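Local coordinates for lectin (PDB 4HR6), which binds galactose-type sugars through its beta-trefoil chain and is a three-chain, nontoxic homologue of the type II ribosome-inactivating proteins, at the interface of chains B and A and the interface of chains A and C. Numbering follows the deposited sequence. Chains: chain A, Lectin; chain B, Lectin; chain C, Lectin.

Contact 1: the interface of chains B and A. Residues chain B 1, 19-20, 23-24; chain A 4-6.
The phenol of A:Tyr4 reaches from strand 3-9 of chain A to the flank of helix 10-24 of chain B, joining two polypeptides that together probably make up the ribosome-inactivating-protein-like domain. The polar link is a short hydrogen bond, in which the A:Tyr4 hydroxyl OH donates to the carboxylate oxygen OE1 of B:Glu23 at 2.5 Å. OE1 lies at the edge of the tyrosine ring and in its plane, while the hydroxyl comes to the carboxylate from above, 52° out of its plane; the two flat groups stand nearly perpendicular. The same OE1 pairs with B:Arg19 within chain B, its guanidinium NH1 lying 3.3 Å from OE1. B:Arg19, one helical turn before B:Glu23, probably helps to hold the carboxylate in place and to stabilise its negative charge. It hides no surface against chain A and acts as a second-shell residue; CA of B:Ala1 lies above one face of its guanidinium, toward the rim. Among the apolar contacts, B:Leu24 lies over one face of the tyrosine ring, offset toward the rim, with its methyl CD2 3.8 Å from A:Tyr4 CG. With A:Tyr4 CG anti to the backbone N (chi1 -178°), the ring points toward the helix, to B:Leu24 and B:Glu23. One turn back along the helix, B:Val20 and A:Leu6 meet at about a right angle, methyl CG2 of the valine 4.1 Å from methyl CD1 of the leucine.

Contact 2: the interface of chains A and C. Residues chain A 166, 184, 188; chain C 8, 10, 132-134.
OD1 of A:Asp184 is gripped by two groups of the lectin chain, the guanidinium NH2 of C:Arg8 at 2.8 Å and the hydroxyl OG1 of C:Thr10 at 2.9 Å. The arginine uses the anti lone pair and the threonine the syn one. C:Arg8 also reaches the backbone of the same residue, NH1 donating to A:Asp184 O at 3.1 Å on a carbonyl lone pair; both acceptors lie in the guanidinium plane, which the carboxylate plane meets at 63°. The bends at chi2 and chi3 of C:Arg8 turn this end-on grip toward the aspartate. OD2, the other carboxylate oxygen of A:Asp184, takes the backbone N-H of C:Asn133 at 2.8 Å, met on its syn side but out of plane. The carboxylate thus has bonded partners at both oxygens, which would probably stabilise its negative charge. Beside it, the hydroxyl OH of A:Tyr188 accepts from C:Tyr134 N at 2.8 Å and donates to C:Tyr134 O at 2.9 Å. Methyl CD2 of A:Leu166 packs 3.7 Å from methyl CG2 of C:Thr10. In the fold, A:Asp184 stands near the end of strand 180-185 and faces two parts of the ricin-type lectin chain: strand 7-10 and the loop that follows strand 130-131.

Contact 3: the interface of chains A and C. Residues chain A 158-159, 162-163, 166; chain C 3-5.
C:Ile4 and C:Val5 run extended past the 3-10 turn 160-162 of chain A, while C:Cys3 is turned rather than extended, and its carbonyl O lies beside A:Ala159, 3.5 Å from A:Ala159 CA. This is the N-terminal arm of the ricin-type lectin chain laid against the end of helix 141-159 in the ribosome-inactivating-protein-like chain. In type II ribosome-inactivating proteins a cysteine near the lectin N terminus carries the interchain disulfide, and C:Cys3 is probably that residue. A:Ser162 supplies the polar link: its hydroxyl OG accepts the backbone N-H of C:Val5 at 3.0 Å, in a fairly straight bond (159° at the hydrogen). The same hydroxyl donates to the helix-end carbonyl O of A:Ala159 at 2.9 Å, almost in line with the carbonyl bond. The two bonds probably hold the hydroxyl's rotation, with OG placed between the backbone N and the carbonyl carbon (chi1 67°). The turn may in this way present OG to the arm ready oriented, and the helix-end carbonyl gains a donor. C:Val5 adds the apolar part of the contact with its two branches turned to different neighbours. CG2 approaches A:Ala159, 4.0 Å from its methyl CB and 3.6 Å from its carbonyl O. CG1 meets A:Leu163, whose side chain crosses it at about a right angle, with CD2 of the leucine 4.2 Å from CG1 of the valine.

Contact 4: the interface of chains A and C. Residues chain A 180-182, 188; chain C 130, 134.
C:Tyr134, with A:Ile181 and A:Tyr188 against it, buries the most surface here. The methyl CG2 of A:Ile181 sits over the centre of one face of the C:Tyr134 ring, a CH-pi contact 3.7 Å from the ring centroid. CG2 is nearly equidistant from the ring carbons, as close as 3.9 Å to C:Tyr134 CG, and the other branch, CG1, reaches out over the phenol end, 4.1 Å from C:Tyr134 OH. The ring is swung toward strand 180-185 because its CG is anti to the backbone N (chi1 -172°), and its CB comes within 3.6 Å of the backbone O of A:Glu182. A:Tyr188, whose hydroxyl bonds to the tyrosine backbone, also touches C:Arg130: CD of the arginine lies 3.9 Å from A:Tyr188 CE2. The guanidinium NH1 of C:Arg130 donates to C:Tyr134 O at 2.7 Å, arriving from the opposite face of the carbonyl plane to the A:Tyr188 hydroxyl. Two donors thus hold this carbonyl, and C:Arg130 probably helps to position the backbone that A:Tyr188 meets. The site brings strand 180-185 and the residue just before helix 189-192 of chain A against strand 130-131 and the loop that follows it in the beta-trefoil lectin chain.

Contact 1: the interface of chains B and A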
loop_
_atom_site.group_PDB
_atom_site.type_symbol
_atom_site.label_atom_id
_atom_site.label_comp_id
_atom_site.label_asym_id
_atom_site.label_seq_id
_atom_site.Cartn_x
_atom_site.Cartn_y
_atom_site.Cartn_z
ATOM N N ALA B 1 11.433 -21.690 7.813
ATOM C CA ALA B 1 11.598 -20.825 6.603
ATOM C C ALA B 1 13.064 -20.808 6.155
ATOM O O ALA B 1 13.968 -20.468 6.930
ATOM C CB ALA B 1 11.105 -19.419 6.882
ATOM N N ARG B 19 5.938 -17.038 2.986
ATOM C CA ARG B 19 5.950 -17.846 4.202
ATOM C C ARG B 19 6.402 -17.036 5.452
ATOM O O ARG B 19 5.881 -17.234 6.551
ATOM C CB ARG B 19 6.794 -19.128 4.012
ATOM C CG ARG B 19 6.951 -19.954 5.295
ATOM C CD ARG B 19 6.607 -21.433 5.147
ATOM N NE ARG B 19 7.799 -22.292 5.139
ATOM C CZ ARG B 19 8.314 -22.930 6.197
ATOM N NH1 ARG B 19 7.764 -22.837 7.408
ATOM N NH2 ARG B 19 9.405 -23.678 6.038
ATOM N N VAL B 20 7.365 -16.135 5.293
ATOM C CA VAL B 20 7.784 -15.297 6.407
ATOM C C VAL B 20 6.582 -14.471 6.896
ATOM O O VAL B 20 6.286 -14.480 8.083
ATOM C CB VAL B 20 8.970 -14.404 6.039
ATOM C CG1 VAL B 20 9.217 -13.332 7.098
ATOM C CG2 VAL B 20 10.208 -15.251 5.850
ATOM N N GLU B 23 3.910 -16.604 8.787
ATOM C CA GLU B 23 4.328 -17.040 10.111
ATOM C C GLU B 23 4.471 -15.880 11.113
ATOM O O GLU B 23 4.312 -16.097 12.302
ATOM C CB GLU B 23 5.620 -17.855 10.039
ATOM C CG GLU B 23 5.397 -19.279 9.531
ATOM C CD GLU B 23 6.642 -20.142 9.627
ATOM O OE1 GLU B 23 7.589 -19.925 8.842
ATOM O OE2 GLU B 23 6.678 -21.039 10.498
ATOM N N LEU B 24 4.777 -14.668 10.644
ATOM C CA LEU B 24 4.953 -13.510 11.540
ATOM C C LEU B 24 3.679 -12.667 11.765
ATOM O O LEU B 24 3.529 -12.036 12.820
ATOM C CB LEU B 24 6.063 -12.604 11.021
ATOM C CG LEU B 24 7.478 -13.182 11.082
ATOM C CD1 LEU B 24 8.457 -12.153 10.549
ATOM C CD2 LEU B 24 7.854 -13.591 12.493
ATOM N N TYR A 4 12.081 -15.707 15.979
ATOM C CA TYR A 4 11.804 -16.489 14.785
ATOM C C TYR A 4 13.133 -16.783 14.085
ATOM O O TYR A 4 13.970 -15.884 13.931
ATOM C CB TYR A 4 10.889 -15.676 13.892
ATOM C CG TYR A 4 10.451 -16.325 12.613
ATOM C CD1 TYR A 4 9.680 -17.482 12.611
ATOM C CD2 TYR A 4 10.764 -15.744 11.389
ATOM C CE1 TYR A 4 9.250 -18.049 11.411
ATOM C CE2 TYR A 4 10.342 -16.298 10.203
ATOM C CZ TYR A 4 9.588 -17.443 10.211
ATOM O OH TYR A 4 9.190 -17.959 8.995
ATOM N N LEU A 5 13.317 -18.034 13.682
ATOM C CA LEU A 5 14.554 -18.482 13.058
ATOM C C LEU A 5 14.346 -18.725 11.600
ATOM O O LEU A 5 13.326 -19.227 11.158
ATOM C CB LEU A 5 15.069 -19.785 13.664
ATOM C CG LEU A 5 15.433 -19.776 15.144
ATOM C CD1 LEU A 5 15.930 -21.158 15.547
ATOM C CD2 LEU A 5 16.484 -18.726 15.449
ATOM N N LEU A 6 15.397 -18.452 10.863
ATOM C CA LEU A 6 15.304 -18.315 9.458
ATOM C C LEU A 6 16.644 -18.725 8.885
ATOM O O LEU A 6 17.675 -18.191 9.284
ATOM C CB LEU A 6 15.020 -16.853 9.241
ATOM C CG LEU A 6 14.487 -16.435 7.925
ATOM C CD1 LEU A 6 13.521 -15.286 8.191
ATOM C CD2 LEU A 6 15.666 -16.056 7.061
#

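Contact 2: the interface of chains A and C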
loop_
_atom_site.group_PDB
_atom_site.type_symbol
_atom_site.label_atom_id
_atom_site.label_comp_id
_atom_site.label_asym_id
_atom_site.label_seq_id
_atom_site.Cartn_x
_atom_site.Cartn_y
_atom_site.Cartn_z
ATOM N N LEU A 166 -7.988 8.660 8.540
ATOM C CA LEU A 166 -7.055 9.760 8.466
ATOM C C LEU A 166 -5.920 9.597 9.475
ATOM O O LEU A 166 -6.130 9.204 10.626
ATOM C CB LEU A 166 -7.778 11.087 8.718
ATOM C CG LEU A 166 -8.696 11.502 7.553
ATOM C CD1 LEU A 166 -9.921 12.249 8.050
ATOM C CD2 LEU A 166 -7.932 12.344 6.549
ATOM N N ASP A 184 -1.450 11.372 4.103
ATOM C CA ASP A 184 -2.102 11.749 5.349
ATOM C C ASP A 184 -3.341 10.916 5.638
ATOM O O ASP A 184 -4.143 11.285 6.482
ATOM C CB ASP A 184 -2.444 13.243 5.316
ATOM C CG ASP A 184 -3.563 13.572 4.345
ATOM O OD1 ASP A 184 -4.424 14.407 4.707
ATOM O OD2 ASP A 184 -3.597 12.982 3.236
ATOM N N TYR A 188 -4.606 5.628 0.066
ATOM C CA TYR A 188 -3.587 5.640 -0.975
ATOM C C TYR A 188 -3.096 4.209 -1.191
ATOM O O TYR A 188 -2.804 3.496 -0.220
ATOM C CB TYR A 188 -2.426 6.537 -0.590
ATOM C CG TYR A 188 -2.787 7.996 -0.532
ATOM C CD1 TYR A 188 -3.374 8.537 0.606
ATOM C CD2 TYR A 188 -2.538 8.842 -1.609
ATOM C CE1 TYR A 188 -3.709 9.873 0.674
ATOM C CE2 TYR A 188 -2.883 10.179 -1.557
ATOM C CZ TYR A 188 -3.468 10.692 -0.406
ATOM O OH TYR A 188 -3.816 12.024 -0.312
ATOM N N ARG C 8 -8.859 16.345 12.015
ATOM C CA ARG C 8 -7.896 16.514 10.919
ATOM C C ARG C 8 -8.481 17.363 9.806
ATOM O O ARG C 8 -9.679 17.296 9.534
ATOM C CB ARG C 8 -7.501 15.154 10.335
ATOM C CG ARG C 8 -6.326 14.468 11.021
ATOM C CD ARG C 8 -5.008 15.178 10.797
ATOM N NE ARG C 8 -4.830 15.730 9.458
ATOM C CZ ARG C 8 -4.686 15.018 8.332
ATOM N NH1 ARG C 8 -4.757 13.687 8.340
ATOM N NH2 ARG C 8 -4.507 15.650 7.177
ATOM N N THR C 10 -8.112 18.106 5.761
ATOM C CA THR C 10 -7.560 17.568 4.501
ATOM C C THR C 10 -8.391 18.008 3.270
ATOM O O THR C 10 -9.248 18.893 3.384
ATOM C CB THR C 10 -7.486 16.033 4.593
ATOM O OG1 THR C 10 -6.776 15.496 3.470
ATOM C CG2 THR C 10 -8.863 15.434 4.674
ATOM N N GLY C 132 -7.890 12.832 1.476
ATOM C CA GLY C 132 -6.461 12.937 1.594
ATOM C C GLY C 132 -5.976 14.186 0.915
ATOM O O GLY C 132 -6.651 14.735 0.040
ATOM N N ASN C 133 -4.794 14.633 1.308
ATOM C CA ASN C 133 -4.307 15.939 0.915
ATOM C C ASN C 133 -3.515 15.901 -0.376
ATOM O O ASN C 133 -3.299 16.938 -1.006
ATOM C CB ASN C 133 -3.459 16.540 2.027
ATOM C CG ASN C 133 -3.194 18.019 1.815
ATOM O OD1 ASN C 133 -4.116 18.790 1.536
ATOM N ND2 ASN C 133 -1.932 18.421 1.923
ATOM N N TYR C 134 -3.073 14.711 -0.776
ATOM C CA TYR C 134 -2.414 14.560 -2.072
ATOM C C TYR C 134 -3.489 14.198 -3.092
ATOM O O TYR C 134 -4.034 13.095 -3.045
ATOM C CB TYR C 134 -1.334 13.485 -1.991
ATOM C CG TYR C 134 -0.459 13.377 -3.201
ATOM C CD1 TYR C 134 0.654 14.186 -3.343
ATOM C CD2 TYR C 134 -0.740 12.454 -4.200
ATOM C CE1 TYR C 134 1.469 14.081 -4.454
ATOM C CE2 TYR C 134 0.060 12.348 -5.314
ATOM C CZ TYR C 134 1.157 13.153 -5.434
ATOM O OH TYR C 134 1.950 13.032 -6.538
#

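Contact 3: the interface of chains A and C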
loop_
_atom_site.group_PDB
_atom_site.type_symbol
_atom_site.label_atom_id
_atom_site.label_comp_id
_atom_site.label_asym_id
_atom_site.label_seq_id
_atom_site.Cartn_x
_atom_site.Cartn_y
_atom_site.Cartn_z
ATOM N N GLN A 158 -2.800 2.398 12.722
ATOM C CA GLN A 158 -3.555 2.115 13.942
ATOM C C GLN A 158 -4.320 3.338 14.432
ATOM O O GLN A 158 -5.495 3.250 14.803
ATOM C CB GLN A 158 -2.651 1.545 15.019
ATOM C CG GLN A 158 -2.244 0.097 14.715
ATOM C CD GLN A 158 -0.901 -0.314 15.307
ATOM O OE1 GLN A 158 -0.657 -0.160 16.505
ATOM N NE2 GLN A 158 -0.032 -0.863 14.469
ATOM N N ALA A 159 -3.665 4.484 14.375
ATOM C CA ALA A 159 -4.245 5.724 14.807
ATOM C C ALA A 159 -5.454 6.112 13.954
ATOM O O ALA A 159 -6.433 6.661 14.462
ATOM C CB ALA A 159 -3.194 6.807 14.751
ATOM N N SER A 162 -9.421 5.689 14.611
ATOM C CA SER A 162 -10.222 6.589 15.459
ATOM C C SER A 162 -10.832 7.755 14.678
ATOM O O SER A 162 -11.684 8.443 15.192
ATOM C CB SER A 162 -9.381 7.149 16.617
ATOM O OG SER A 162 -8.365 8.015 16.137
ATOM N N LEU A 163 -10.403 7.986 13.443
ATOM C CA LEU A 163 -10.948 9.100 12.680
ATOM C C LEU A 163 -10.989 8.852 11.164
ATOM O O LEU A 163 -10.303 9.528 10.401
ATOM C CB LEU A 163 -10.160 10.377 12.982
ATOM C CG LEU A 163 -10.901 11.665 12.565
ATOM C CD1 LEU A 163 -12.019 11.983 13.547
ATOM C CD2 LEU A 163 -9.966 12.846 12.452
ATOM N N LEU A 166 -7.988 8.660 8.540
ATOM C CA LEU A 166 -7.055 9.760 8.466
ATOM C C LEU A 166 -5.920 9.597 9.475
ATOM O O LEU A 166 -6.130 9.204 10.626
ATOM C CB LEU A 166 -7.778 11.087 8.718
ATOM C CG LEU A 166 -8.696 11.502 7.553
ATOM C CD1 LEU A 166 -9.921 12.249 8.050
ATOM C CD2 LEU A 166 -7.932 12.344 6.549
ATOM N N CYS C 3 -2.195 7.320 19.351
ATOM C CA CYS C 3 -3.080 6.379 18.745
ATOM C C CYS C 3 -4.483 6.907 18.619
ATOM O O CYS C 3 -5.357 6.226 18.100
ATOM C CB CYS C 3 -3.031 5.080 19.539
ATOM S SG CYS C 3 -1.414 4.295 19.271
ATOM N N ILE C 4 -4.690 8.136 19.068
ATOM C CA ILE C 4 -5.978 8.769 18.939
ATOM C C ILE C 4 -5.823 10.072 18.183
ATOM O O ILE C 4 -4.892 10.825 18.418
ATOM C CB ILE C 4 -6.658 8.935 20.298
ATOM C CG1 ILE C 4 -6.925 7.539 20.875
ATOM C CG2 ILE C 4 -7.969 9.695 20.137
ATOM C CD1 ILE C 4 -7.381 7.538 22.311
ATOM N N VAL C 5 -6.707 10.287 17.214
ATOM C CA VAL C 5 -6.680 11.495 16.401
ATOM C C VAL C 5 -8.013 12.189 16.614
ATOM O O VAL C 5 -9.064 11.601 16.355
ATOM C CB VAL C 5 -6.510 11.160 14.908
ATOM C CG1 VAL C 5 -6.152 12.407 14.135
ATOM C CG2 VAL C 5 -5.443 10.097 14.722
#

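Contact 4: the interface of chains A and C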
loop_
_atom_site.group_PDB
_atom_site.type_symbol
_atom_site.label_atom_id
_atom_site.label_comp_id
_atom_site.label_asym_id
_atom_site.label_seq_id
_atom_site.Cartn_x
_atom_site.Cartn_y
_atom_site.Cartn_z
ATOM N N LEU A 180 8.252 13.816 -4.172
ATOM C CA LEU A 180 7.686 13.682 -2.837
ATOM C C LEU A 180 6.179 13.458 -2.893
ATOM O O LEU A 180 5.482 14.114 -3.650
ATOM C CB LEU A 180 7.968 14.936 -2.031
ATOM C CG LEU A 180 7.286 15.020 -0.668
ATOM C CD1 LEU A 180 7.982 14.123 0.337
ATOM C CD2 LEU A 180 7.291 16.460 -0.190
ATOM N N ILE A 181 5.687 12.526 -2.084
ATOM C CA ILE A 181 4.265 12.288 -1.941
ATOM C C ILE A 181 3.946 12.285 -0.454
ATOM O O ILE A 181 4.274 11.334 0.249
ATOM C CB ILE A 181 3.842 10.930 -2.541
ATOM C CG1 ILE A 181 4.253 10.837 -3.996
ATOM C CG2 ILE A 181 2.341 10.722 -2.417
ATOM C CD1 ILE A 181 3.736 9.589 -4.682
ATOM N N GLU A 182 3.295 13.345 0.013
ATOM C CA GLU A 182 2.871 13.448 1.403
ATOM C C GLU A 182 1.550 12.712 1.592
ATOM O O GLU A 182 0.541 13.079 1.015
ATOM C CB GLU A 182 2.722 14.914 1.797
ATOM C CG GLU A 182 4.007 15.717 1.680
ATOM C CD GLU A 182 3.805 17.218 1.857
ATOM O OE1 GLU A 182 2.686 17.650 2.221
ATOM O OE2 GLU A 182 4.777 17.972 1.623
ATOM N N TYR A 188 -4.606 5.628 0.066
ATOM C CA TYR A 188 -3.587 5.640 -0.975
ATOM C C TYR A 188 -3.096 4.209 -1.191
ATOM O O TYR A 188 -2.804 3.496 -0.220
ATOM C CB TYR A 188 -2.426 6.537 -0.590
ATOM C CG TYR A 188 -2.787 7.996 -0.532
ATOM C CD1 TYR A 188 -3.374 8.537 0.606
ATOM C CD2 TYR A 188 -2.538 8.842 -1.609
ATOM C CE1 TYR A 188 -3.709 9.873 0.674
ATOM C CE2 TYR A 188 -2.883 10.179 -1.557
ATOM C CZ TYR A 188 -3.468 10.692 -0.406
ATOM O OH TYR A 188 -3.816 12.024 -0.312
ATOM N N ARG C 130 -11.373 10.156 -2.853
ATOM C CA ARG C 130 -10.156 10.054 -2.065
ATOM C C ARG C 130 -10.116 11.161 -1.010
ATOM O O ARG C 130 -9.982 12.358 -1.340
ATOM C CB ARG C 130 -8.917 10.200 -2.945
ATOM C CG ARG C 130 -7.615 10.050 -2.168
ATOM C CD ARG C 130 -6.444 10.616 -2.955
ATOM N NE ARG C 130 -6.144 9.816 -4.141
ATOM C CZ ARG C 130 -5.288 10.168 -5.092
ATOM N NH1 ARG C 130 -4.636 11.323 -5.022
ATOM N NH2 ARG C 130 -5.101 9.367 -6.141
ATOM N N TYR C 134 -3.073 14.711 -0.776
ATOM C CA TYR C 134 -2.414 14.560 -2.072
ATOM C C TYR C 134 -3.489 14.198 -3.092
ATOM O O TYR C 134 -4.034 13.095 -3.045
ATOM C CB TYR C 134 -1.334 13.485 -1.991
ATOM C CG TYR C 134 -0.459 13.377 -3.201
ATOM C CD1 TYR C 134 0.654 14.186 -3.343
ATOM C CD2 TYR C 134 -0.740 12.454 -4.200
ATOM C CE1 TYR C 134 1.469 14.081 -4.454
ATOM C CE2 TYR C 134 0.060 12.348 -5.314
ATOM C CZ TYR C 134 1.157 13.153 -5.434
ATOM O OH TYR C 134 1.950 13.032 -6.538
#

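Contacts 2, 3 and 4 form a continuous stretch of the boundary between chain A and the lectin chain C. Contacts 2 and 4 have C-alpha centres about 7 Å apart and share A:Tyr188 and C:Tyr134, while contacts 2 and 3 are about 13 Å apart and share A:Leu166. Contacts 3 and 4 lie about 18 Å apart. Strand 180-185 serves contacts 2 and 4. Contact 1 lies 30 to 34 Å from the others, by the same centres, and joins B to A. Here chain A meets chain B on one side and the lectin on another, which suggests that it links the two.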